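Local coordinates for probable threonyl-tRNA synthetase 1 (Aeropyrum pernix, PDB 3A32), which catalyses the two-step attachment of threonine to tRNA(Thr), activating threonine with ATP first, but probably cannot hydrolyse mischarged seryl-tRNA(Thr), at residues F202-M208 and I245-E251; L261-M265 and E275-G279; E184-L189 and R311-G315. One frame throughout, in Å; residues are numbered along the deposited sequence.

Contact 1: residues F202-M208 and I245-E251; sequences FKVRLSM and IDIVELE. With SO4 (sulfate ion), chain C.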
loop_
_atom_site.group_PDB
_atom_site.type_symbol
_atom_site.label_atom_id
_atom_site.label_comp_id
_atom_site.label_asym_id
_atom_site.label_seq_id
_atom_site.Cartn_x
_atom_site.Cartn_y
_atom_site.Cartn_z
ATOM N N PHE A 202 -5.747 -26.784 -14.351
ATOM C CA PHE A 202 -4.465 -26.055 -14.358
ATOM C C PHE A 202 -3.476 -26.716 -15.309
ATOM O O PHE A 202 -3.479 -27.937 -15.457
ATOM C CB PHE A 202 -3.886 -25.884 -12.934
ATOM C CG PHE A 202 -3.082 -24.611 -12.751
ATOM C CD1 PHE A 202 -3.733 -23.388 -12.463
ATOM C CD2 PHE A 202 -1.687 -24.618 -12.919
ATOM C CE1 PHE A 202 -3.040 -22.217 -12.358
ATOM C CE2 PHE A 202 -0.957 -23.434 -12.786
ATOM C CZ PHE A 202 -1.662 -22.201 -12.479
ATOM N N LYS A 203 -2.667 -25.877 -15.948
ATOM C CA LYS A 203 -1.652 -26.297 -16.880
ATOM C C LYS A 203 -0.365 -25.479 -16.631
ATOM O O LYS A 203 -0.415 -24.264 -16.376
ATOM C CB LYS A 203 -2.211 -26.071 -18.317
ATOM C CG LYS A 203 -1.281 -26.428 -19.421
ATOM C CD LYS A 203 -1.993 -26.851 -20.723
ATOM C CE LYS A 203 -2.749 -25.689 -21.335
ATOM N NZ LYS A 203 -3.336 -25.996 -22.679
ATOM N N VAL A 204 0.787 -26.130 -16.724
ATOM C CA VAL A 204 2.062 -25.454 -16.643
ATOM C C VAL A 204 2.741 -25.563 -18.015
ATOM O O VAL A 204 2.958 -26.662 -18.507
ATOM C CB VAL A 204 2.970 -26.049 -15.514
ATOM C CG1 VAL A 204 4.436 -25.785 -15.800
ATOM C CG2 VAL A 204 2.588 -25.458 -14.135
ATOM N N ARG A 205 3.085 -24.427 -18.618
ATOM C CA ARG A 205 3.711 -24.415 -19.934
ATOM C C ARG A 205 5.156 -23.918 -19.857
ATOM O O ARG A 205 5.409 -22.796 -19.425
ATOM C CB ARG A 205 2.906 -23.515 -20.888
ATOM C CG ARG A 205 3.463 -23.380 -22.312
ATOM C CD ARG A 205 2.596 -22.378 -23.126
ATOM N NE ARG A 205 1.391 -23.058 -23.551
ATOM C CZ ARG A 205 0.151 -22.612 -23.392
ATOM N NH1 ARG A 205 -0.093 -21.417 -22.847
ATOM N NH2 ARG A 205 -0.858 -23.380 -23.806
ATOM N N LEU A 206 6.094 -24.713 -20.355
ATOM C CA LEU A 206 7.494 -24.283 -20.398
ATOM C C LEU A 206 7.856 -23.800 -21.777
ATOM O O LEU A 206 7.482 -24.437 -22.777
ATOM C CB LEU A 206 8.428 -25.420 -19.998
ATOM C CG LEU A 206 8.119 -26.292 -18.763
ATOM C CD1 LEU A 206 9.275 -27.295 -18.465
ATOM C CD2 LEU A 206 7.776 -25.494 -17.472
ATOM N N SER A 207 8.559 -22.667 -21.856
ATOM C CA SER A 207 9.062 -22.191 -23.147
ATOM C C SER A 207 10.608 -22.175 -23.178
ATOM O O SER A 207 11.260 -21.485 -22.397
ATOM C CB SER A 207 8.448 -20.842 -23.492
ATOM O OG SER A 207 7.026 -20.917 -23.486
ATOM N N MET A 208 11.182 -22.960 -24.075
ATOM C CA MET A 208 12.609 -23.287 -24.036
ATOM C C MET A 208 13.333 -22.741 -25.261
ATOM O O MET A 208 12.692 -22.248 -26.165
ATOM C CB MET A 208 12.790 -24.811 -23.972
ATOM C CG MET A 208 11.909 -25.523 -22.992
ATOM S SD MET A 208 12.229 -24.988 -21.283
ATOM C CE MET A 208 12.259 -26.577 -20.437
ATOM N N ILE A 245 -0.785 -32.349 -12.464
ATOM C CA ILE A 245 -0.999 -31.165 -13.284
ATOM C C ILE A 245 -0.169 -31.342 -14.548
ATOM O O ILE A 245 1.038 -31.694 -14.527
ATOM C CB ILE A 245 -0.613 -29.821 -12.531
ATOM C CG1 ILE A 245 -1.662 -29.459 -11.470
ATOM C CG2 ILE A 245 -0.390 -28.663 -13.519
ATOM C CD1 ILE A 245 -1.263 -28.217 -10.620
ATOM N N ASP A 246 -0.789 -31.101 -15.682
ATOM C CA ASP A 246 0.001 -31.467 -16.804
ATOM C C ASP A 246 0.981 -30.361 -17.343
ATOM O O ASP A 246 0.769 -29.138 -17.107
ATOM C CB ASP A 246 -0.791 -32.388 -17.744
ATOM C CG ASP A 246 -1.677 -31.668 -18.639
ATOM O OD1 ASP A 246 -2.816 -32.150 -18.824
ATOM O OD2 ASP A 246 -1.199 -30.660 -19.180
ATOM N N ILE A 247 2.088 -30.819 -17.936
ATOM C CA ILE A 247 3.216 -29.986 -18.262
ATOM C C ILE A 247 3.335 -29.994 -19.762
ATOM O O ILE A 247 3.266 -31.049 -20.365
ATOM C CB ILE A 247 4.564 -30.574 -17.690
ATOM C CG1 ILE A 247 4.463 -30.926 -16.185
ATOM C CG2 ILE A 247 5.746 -29.603 -17.989
ATOM C CD1 ILE A 247 3.954 -29.702 -15.306
ATOM N N VAL A 248 3.489 -28.820 -20.362
ATOM C CA VAL A 248 3.584 -28.669 -21.804
ATOM C C VAL A 248 4.927 -27.988 -22.034
ATOM O O VAL A 248 5.206 -27.015 -21.363
ATOM C CB VAL A 248 2.444 -27.752 -22.384
ATOM C CG1 VAL A 248 2.739 -27.411 -23.822
ATOM C CG2 VAL A 248 1.091 -28.452 -22.329
ATOM N N GLU A 249 5.738 -28.487 -22.977
ATOM C CA GLU A 249 7.042 -27.911 -23.302
ATOM C C GLU A 249 7.123 -27.465 -24.764
ATOM O O GLU A 249 6.795 -28.250 -25.678
ATOM C CB GLU A 249 8.150 -28.900 -22.990
ATOM C CG GLU A 249 9.485 -28.227 -22.940
ATOM C CD GLU A 249 10.637 -29.139 -22.594
ATOM O OE1 GLU A 249 10.564 -29.899 -21.602
ATOM O OE2 GLU A 249 11.647 -29.065 -23.324
ATOM N N LEU A 250 7.511 -26.195 -24.993
ATOM C CA LEU A 250 7.599 -25.665 -26.336
ATOM C C LEU A 250 9.023 -25.265 -26.696
ATOM O O LEU A 250 9.577 -24.284 -26.164
ATOM C CB LEU A 250 6.655 -24.483 -26.556
ATOM C CG LEU A 250 5.162 -24.578 -26.149
ATOM C CD1 LEU A 250 4.539 -23.212 -26.226
ATOM C CD2 LEU A 250 4.389 -25.570 -27.031
ATOM N N GLU A 251 9.598 -26.015 -27.627
ATOM C CA GLU A 251 10.921 -25.748 -28.101
ATOM C C GLU A 251 10.929 -24.459 -28.896
ATOM O O GLU A 251 10.028 -24.222 -29.712
ATOM C CB GLU A 251 11.465 -26.932 -28.923
ATOM C CG GLU A 251 12.844 -26.644 -29.609
ATOM C CD GLU A 251 13.441 -27.881 -30.335
ATOM O OE1 GLU A 251 12.674 -28.830 -30.594
ATOM O OE2 GLU A 251 14.659 -27.900 -30.618
HETATM S S SO4 C . -1.533 -27.542 -25.181
HETATM O O1 SO4 C . -1.949 -28.094 -23.888
HETATM O O2 SO4 C . -0.280 -28.166 -25.598
HETATM O O3 SO4 C . -2.581 -27.884 -26.140
HETATM O O4 SO4 C . -1.315 -26.084 -25.125
HETATM O O HOH W 1 -3.729 -30.501 -15.944
#
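Leu250 and a sulfate ion meet the guanidinium of Arg205 in different ways. The sulfate lies at the edge, where Arg205 NH2 donates in plane to sulfate O4 at 3.0 Å. Leu250 CD1 stands oblique to the flat group and touches the chain leading to it, 3.8 Å from Arg205 CD. The ring of Phe202 receives Ile245 CG2 at its edge, near the ring plane, and also packs against Met185 and Leu189 of helix 174-191.

Lys203 runs out extended and then folds at chi3 (66°), which swings NZ onto the sulfate: a 2.8 Å bond joins Lys203 NZ to sulfate O1, and a weak one reaches O4. Val248 CG2 lies 3.8 Å from Lys203 CD, so the aliphatic stem crosses a valine methyl before the charge meets the anion. Glu275, on the far side of strand 260-268, pairs with both cations. Cutting Lys203 back to alanine is likely to leave sulfate O1 without this donor, Glu275 with one cation fewer and Val248 CG2 without the stem packed on it.

On the opposite face Val204 and Ile247 lie side by side, Val204 CB 3.8 Å from Ile247 CD1. Met208 crosses Glu249 at about a right angle, while the Glu249 carboxylate binds Arg233 of helix 222-243. Five backbone hydrogen bonds zip the strands together, those donated by Val204, Leu206 and Met208 nearly straight, those from Val248 and Leu250 somewhat bent. Where they diverge, one water donates to Phe202 O (2.6 Å) and accepts from Asp246 N (3.0 Å). Parallel strands joined through helix 222-243, which covers Ile247, make this a beta-alpha-beta crossover, here closing the margin of the largely antiparallel sheet of a class II synthetase core.

Contact 2: residues L261-M265 and E275-G279; sequences LDFIM and EWQMG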
loop_
_atom_site.group_PDB
_atom_site.type_symbol
_atom_site.label_atom_id
_atom_site.label_comp_id
_atom_site.label_asym_id
_atom_site.label_seq_id
_atom_site.Cartn_x
_atom_site.Cartn_y
_atom_site.Cartn_z
ATOM N N LEU A 261 8.434 -20.465 -17.469
ATOM C CA LEU A 261 7.275 -21.269 -17.163
ATOM C C LEU A 261 6.086 -20.315 -16.958
ATOM O O LEU A 261 6.186 -19.308 -16.212
ATOM C CB LEU A 261 7.597 -22.006 -15.877
ATOM C CG LEU A 261 6.662 -22.924 -15.138
ATOM C CD1 LEU A 261 7.526 -23.738 -14.196
ATOM C CD2 LEU A 261 5.556 -22.137 -14.370
ATOM N N ASP A 262 4.949 -20.640 -17.569
ATOM C CA ASP A 262 3.735 -19.829 -17.420
ATOM C C ASP A 262 2.697 -20.621 -16.680
ATOM O O ASP A 262 2.581 -21.825 -16.875
ATOM C CB ASP A 262 3.190 -19.437 -18.773
ATOM C CG ASP A 262 4.074 -18.409 -19.449
ATOM O OD1 ASP A 262 4.383 -17.391 -18.764
ATOM O OD2 ASP A 262 4.485 -18.645 -20.619
ATOM N N PHE A 263 1.990 -19.927 -15.797
ATOM C CA PHE A 263 0.885 -20.486 -15.026
ATOM C C PHE A 263 -0.419 -20.277 -15.781
ATOM O O PHE A 263 -0.774 -19.147 -16.080
ATOM C CB PHE A 263 0.745 -19.715 -13.718
ATOM C CG PHE A 263 1.970 -19.773 -12.831
ATOM C CD1 PHE A 263 2.579 -21.021 -12.504
ATOM C CD2 PHE A 263 2.475 -18.611 -12.265
ATOM C CE1 PHE A 263 3.661 -21.057 -11.662
ATOM C CE2 PHE A 263 3.564 -18.656 -11.409
ATOM C CZ PHE A 263 4.145 -19.856 -11.114
ATOM N N ILE A 264 -1.145 -21.348 -16.035
ATOM C CA ILE A 264 -2.305 -21.272 -16.870
ATOM C C ILE A 264 -3.476 -22.004 -16.228
ATOM O O ILE A 264 -3.449 -23.227 -16.103
ATOM C CB ILE A 264 -2.049 -21.895 -18.279
ATOM C CG1 ILE A 264 -1.029 -21.070 -19.063
ATOM C CG2 ILE A 264 -3.345 -21.913 -19.084
ATOM C CD1 ILE A 264 -0.202 -21.913 -19.917
ATOM N N MET A 265 -4.507 -21.257 -15.843
ATOM C CA MET A 265 -5.739 -21.879 -15.403
ATOM C C MET A 265 -6.602 -22.240 -16.614
ATOM O O MET A 265 -6.768 -21.427 -17.519
ATOM C CB MET A 265 -6.508 -20.933 -14.480
ATOM C CG MET A 265 -7.786 -21.544 -13.967
ATOM S SD MET A 265 -8.227 -20.858 -12.376
ATOM C CE MET A 265 -6.923 -21.541 -11.319
ATOM N N GLU A 275 -7.965 -20.981 -22.002
ATOM C CA GLU A 275 -6.845 -20.726 -21.076
ATOM C C GLU A 275 -6.990 -19.356 -20.461
ATOM O O GLU A 275 -7.437 -18.421 -21.129
ATOM C CB GLU A 275 -5.511 -20.777 -21.771
ATOM C CG GLU A 275 -5.183 -22.106 -22.388
ATOM C CD GLU A 275 -3.765 -22.133 -22.895
ATOM O OE1 GLU A 275 -3.035 -21.105 -22.748
ATOM O OE2 GLU A 275 -3.385 -23.197 -23.438
ATOM N N TRP A 276 -6.634 -19.261 -19.184
ATOM C CA TRP A 276 -6.529 -17.990 -18.484
ATOM C C TRP A 276 -5.074 -17.901 -18.010
ATOM O O TRP A 276 -4.731 -18.509 -16.986
ATOM C CB TRP A 276 -7.509 -17.947 -17.287
ATOM C CG TRP A 276 -7.360 -16.776 -16.350
ATOM C CD1 TRP A 276 -6.485 -15.707 -16.457
ATOM C CD2 TRP A 276 -8.147 -16.525 -15.176
ATOM N NE1 TRP A 276 -6.659 -14.827 -15.394
ATOM C CE2 TRP A 276 -7.696 -15.286 -14.615
ATOM C CE3 TRP A 276 -9.194 -17.234 -14.534
ATOM C CZ2 TRP A 276 -8.244 -14.750 -13.444
ATOM C CZ3 TRP A 276 -9.735 -16.706 -13.373
ATOM C CH2 TRP A 276 -9.250 -15.473 -12.828
ATOM N N GLN A 277 -4.234 -17.164 -18.744
ATOM C CA GLN A 277 -2.829 -17.042 -18.389
ATOM C C GLN A 277 -2.651 -16.091 -17.213
ATOM O O GLN A 277 -3.262 -15.003 -17.152
ATOM C CB GLN A 277 -1.945 -16.586 -19.574
ATOM C CG GLN A 277 -0.420 -16.914 -19.346
ATOM C CD GLN A 277 0.398 -16.826 -20.595
ATOM O OE1 GLN A 277 1.083 -15.837 -20.793
ATOM N NE2 GLN A 277 0.341 -17.867 -21.472
ATOM N N MET A 278 -1.817 -16.518 -16.272
ATOM C CA MET A 278 -1.567 -15.748 -15.047
ATOM C C MET A 278 -0.094 -15.292 -15.003
ATOM O O MET A 278 0.371 -14.681 -15.995
ATOM C CB MET A 278 -1.989 -16.557 -13.818
ATOM C CG MET A 278 -3.473 -16.752 -13.840
ATOM S SD MET A 278 -4.099 -17.859 -12.592
ATOM C CE MET A 278 -5.838 -17.703 -12.868
ATOM N N GLY A 279 0.629 -15.612 -13.920
ATOM C CA GLY A 279 2.012 -15.149 -13.774
ATOM C C GLY A 279 2.986 -16.018 -14.577
ATOM O O GLY A 279 2.555 -16.898 -15.326
#
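Asp262 and Gln277 stack their flat ends across a beta hairpin, in which strand 260-268 runs antiparallel to strand 273-284 within the central sheet of the class II catalytic domain. The carboxylate and amide planes are only 7° apart, with Asp262 CG 4.2 Å from Gln277 CD. Asp262 OD1 finds its hydrogen-bond partner just beyond, at Thr280 OG1.

Next along the strand, Phe263 binds through both backbone polar atoms: its N donates to Gly279 O, and its O accepts from Met278 N at 2.8 Å. The ring sits close against the glycine backbone, Phe263 CD2 lying 3.5 Å from Gly279 C, with Gly279 N at the ring edge in plane. Phe202 and Met185 also touch this ring.

Ile264, in a non-hydrogen-bonded pair with Gln277, leans instead on the aliphatic part of Glu275. The branch that does so is CG2, 3.6 Å from Glu275 CB, and Glu275 then extends its carboxylate to Arg205 and Lys203.

Met265 and Trp276 form the hydrogen-bonded pair, each backbone N donating to the other's O. Met265 leaves the backbone with CG opposite N (chi1 -179°) and bends at chi3, which brings SD to an oblique Met-aromatic position 5.2 Å from the centroid of the Trp276 six-membered ring. Helix 317-327 packs on the same indole through Phe320, Val323 and Tyr324. On the face that carries Met265 and Trp276, the Met278 methyl lies between them: CE is 3.4 Å above the plane of the Trp276 ring, over its centre, and 3.7 Å from Met265 CB.

Contact 3: residues E184-L189 and R311-G315; sequences EMKLVL and RALLG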
loop_
_atom_site.group_PDB
_atom_site.type_symbol
_atom_site.label_atom_id
_atom_site.label_comp_id
_atom_site.label_asym_id
_atom_site.label_seq_id
_atom_site.Cartn_x
_atom_site.Cartn_y
_atom_site.Cartn_z
ATOM N N GLU A 184 3.574 -20.979 -4.120
ATOM C CA GLU A 184 3.058 -19.658 -3.791
ATOM C C GLU A 184 1.843 -19.269 -4.644
ATOM O O GLU A 184 0.852 -18.791 -4.130
ATOM C CB GLU A 184 4.203 -18.638 -3.938
ATOM C CG GLU A 184 5.221 -18.803 -2.834
ATOM C CD GLU A 184 6.533 -18.166 -3.099
ATOM O OE1 GLU A 184 6.713 -17.421 -4.085
ATOM O OE2 GLU A 184 7.418 -18.404 -2.270
ATOM N N MET A 185 1.931 -19.500 -5.953
ATOM C CA MET A 185 0.854 -19.186 -6.889
ATOM C C MET A 185 -0.433 -19.929 -6.505
ATOM O O MET A 185 -1.525 -19.336 -6.459
ATOM C CB MET A 185 1.314 -19.515 -8.327
ATOM C CG MET A 185 0.239 -19.284 -9.426
ATOM S SD MET A 185 -0.988 -20.625 -9.449
ATOM C CE MET A 185 0.000 -22.143 -9.495
ATOM N N LYS A 186 -0.290 -21.221 -6.207
ATOM C CA LYS A 186 -1.412 -22.050 -5.800
ATOM C C LYS A 186 -2.110 -21.581 -4.495
ATOM O O LYS A 186 -3.356 -21.519 -4.424
ATOM C CB LYS A 186 -0.918 -23.485 -5.685
ATOM C CG LYS A 186 -1.941 -24.485 -5.174
ATOM C CD LYS A 186 -1.464 -25.837 -5.529
ATOM C CE LYS A 186 -2.541 -26.916 -5.360
ATOM N NZ LYS A 186 -3.126 -26.980 -3.962
ATOM N N LEU A 187 -1.306 -21.291 -3.460
ATOM C CA LEU A 187 -1.799 -20.699 -2.198
ATOM C C LEU A 187 -2.593 -19.382 -2.397
ATOM O O LEU A 187 -3.664 -19.218 -1.787
ATOM C CB LEU A 187 -0.630 -20.450 -1.221
ATOM C CG LEU A 187 0.120 -21.635 -0.582
ATOM C CD1 LEU A 187 1.435 -21.167 0.063
ATOM C CD2 LEU A 187 -0.755 -22.355 0.428
ATOM N N VAL A 188 -2.050 -18.436 -3.176
ATOM C CA VAL A 188 -2.767 -17.225 -3.540
ATOM C C VAL A 188 -4.092 -17.467 -4.357
ATOM O O VAL A 188 -5.176 -16.974 -3.972
ATOM C CB VAL A 188 -1.840 -16.223 -4.246
ATOM C CG1 VAL A 188 -2.614 -15.105 -4.854
ATOM C CG2 VAL A 188 -0.840 -15.630 -3.255
ATOM N N LEU A 189 -4.033 -18.255 -5.436
ATOM C CA LEU A 189 -5.265 -18.613 -6.130
ATOM C C LEU A 189 -6.338 -19.213 -5.239
ATOM O O LEU A 189 -7.493 -18.782 -5.286
ATOM C CB LEU A 189 -5.019 -19.577 -7.273
ATOM C CG LEU A 189 -4.267 -19.038 -8.485
ATOM C CD1 LEU A 189 -4.628 -19.992 -9.546
ATOM C CD2 LEU A 189 -4.664 -17.649 -8.874
ATOM N N ARG A 311 9.629 -13.116 -11.529
ATOM C CA ARG A 311 8.433 -13.949 -11.347
ATOM C C ARG A 311 7.239 -13.137 -10.887
ATOM O O ARG A 311 7.398 -12.225 -10.105
ATOM C CB ARG A 311 8.712 -15.113 -10.382
ATOM C CG ARG A 311 9.308 -14.770 -9.002
ATOM C CD ARG A 311 8.275 -14.838 -7.856
ATOM N NE ARG A 311 7.301 -13.736 -7.798
ATOM C CZ ARG A 311 6.332 -13.641 -6.878
ATOM N NH1 ARG A 311 6.205 -14.570 -5.920
ATOM N NH2 ARG A 311 5.491 -12.609 -6.902
ATOM N N ALA A 312 6.040 -13.441 -11.380
ATOM C CA ALA A 312 4.817 -12.935 -10.760
ATOM C C ALA A 312 3.902 -14.130 -10.599
ATOM O O ALA A 312 4.029 -15.063 -11.362
ATOM C CB ALA A 312 4.170 -11.848 -11.635
ATOM N N LEU A 313 2.947 -14.083 -9.672
ATOM C CA LEU A 313 1.937 -15.136 -9.518
ATOM C C LEU A 313 0.691 -14.799 -10.295
ATOM O O LEU A 313 0.191 -15.636 -10.999
ATOM C CB LEU A 313 1.579 -15.405 -8.042
ATOM C CG LEU A 313 2.732 -15.537 -7.016
ATOM C CD1 LEU A 313 2.168 -15.783 -5.621
ATOM C CD2 LEU A 313 3.756 -16.640 -7.353
ATOM N N LEU A 314 0.182 -13.575 -10.147
ATOM C CA LEU A 314 -1.016 -13.096 -10.833
ATOM C C LEU A 314 -0.609 -12.468 -12.159
ATOM O O LEU A 314 -1.250 -12.707 -13.170
ATOM C CB LEU A 314 -1.729 -12.044 -9.962
ATOM C CG LEU A 314 -2.053 -12.403 -8.501
ATOM C CD1 LEU A 314 -2.815 -11.268 -7.735
ATOM C CD2 LEU A 314 -2.810 -13.730 -8.442
ATOM N N GLY A 315 0.463 -11.657 -12.145
ATOM C CA GLY A 315 0.903 -10.943 -13.359
ATOM C C GLY A 315 0.488 -9.494 -13.261
ATOM O O GLY A 315 0.773 -8.859 -12.269
#
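Leu313 inserts its side chain against the backbone of helix 174-191, at the point where strand 306-316 turns a corner. The sequence and the helix that follows, 317-327, identify this strand as the first half of motif 3, one of the signature elements of class II synthetases; the contact thus fastens a helix of the catalytic domain to the central sheet.

Followed outward, Leu313 CB first meets Met185, 4.0 Å from Met185 CA. CG is close to the same CA and to the peptide N. The branches then part. CD1 goes to Glu184 O at 3.6 Å and onward to Val188 CG2 at 3.8 Å, so one methyl spans a full helical turn. CD2 turns back to Met185, 3.7 Å from Met185 N and also against CB. With chi1 at -46° and chi2 at 179°, the isobutyl group stands extended with its fork over the peptide joining Glu184 to Met185. Phe62 of helix 48-65 closes in on both Leu313 and Val188.

Leu314 carries the packing one step further. Its CD2 crosses Val188 at about a right angle, 3.8 Å from Val188 CG1, and lies more loosely beside Leu189. The corner itself is pinned by Asp163, whose carboxylate accepts from the backbone N of Leu313, Leu314 and Gly315.

At the other end of the contact, Arg311, next to the zinc ligand His310, hydrogen bonds Asp163 O through NH2 and His63 and Tyr68 through NH1, and Tyr68 OH also binds Glu184 OE1. Across this polar cluster the carboxylate and guanidinium planes lie 56° apart, and Glu184 OE1 approaches the guanidinium edge in plane, in a salt bridge 3.4 Å from Arg311 NH1.

All three contacts belong to one mixed sheet of the class II catalytic domain and the helix packed on it. Contact 1 closes before contact 2 opens along the chain, and both are nested in the loop closed by contact 3. Contact 1 lies at the margin, its centre about 10 Å from that of contact 2 on the neighbouring strand 260-268; contact 3, nearer the middle of the chain, has its centre about 10 Å from that of contact 2 and about 16 Å from that of contact 1. Helix 174-191 ties them together: Met185 and Leu189 reach Phe202, Phe263 and Met265. Local strand pairing and one long-range helix closure thereby connect the outer crossover to the strand carrying the zinc ligand His310.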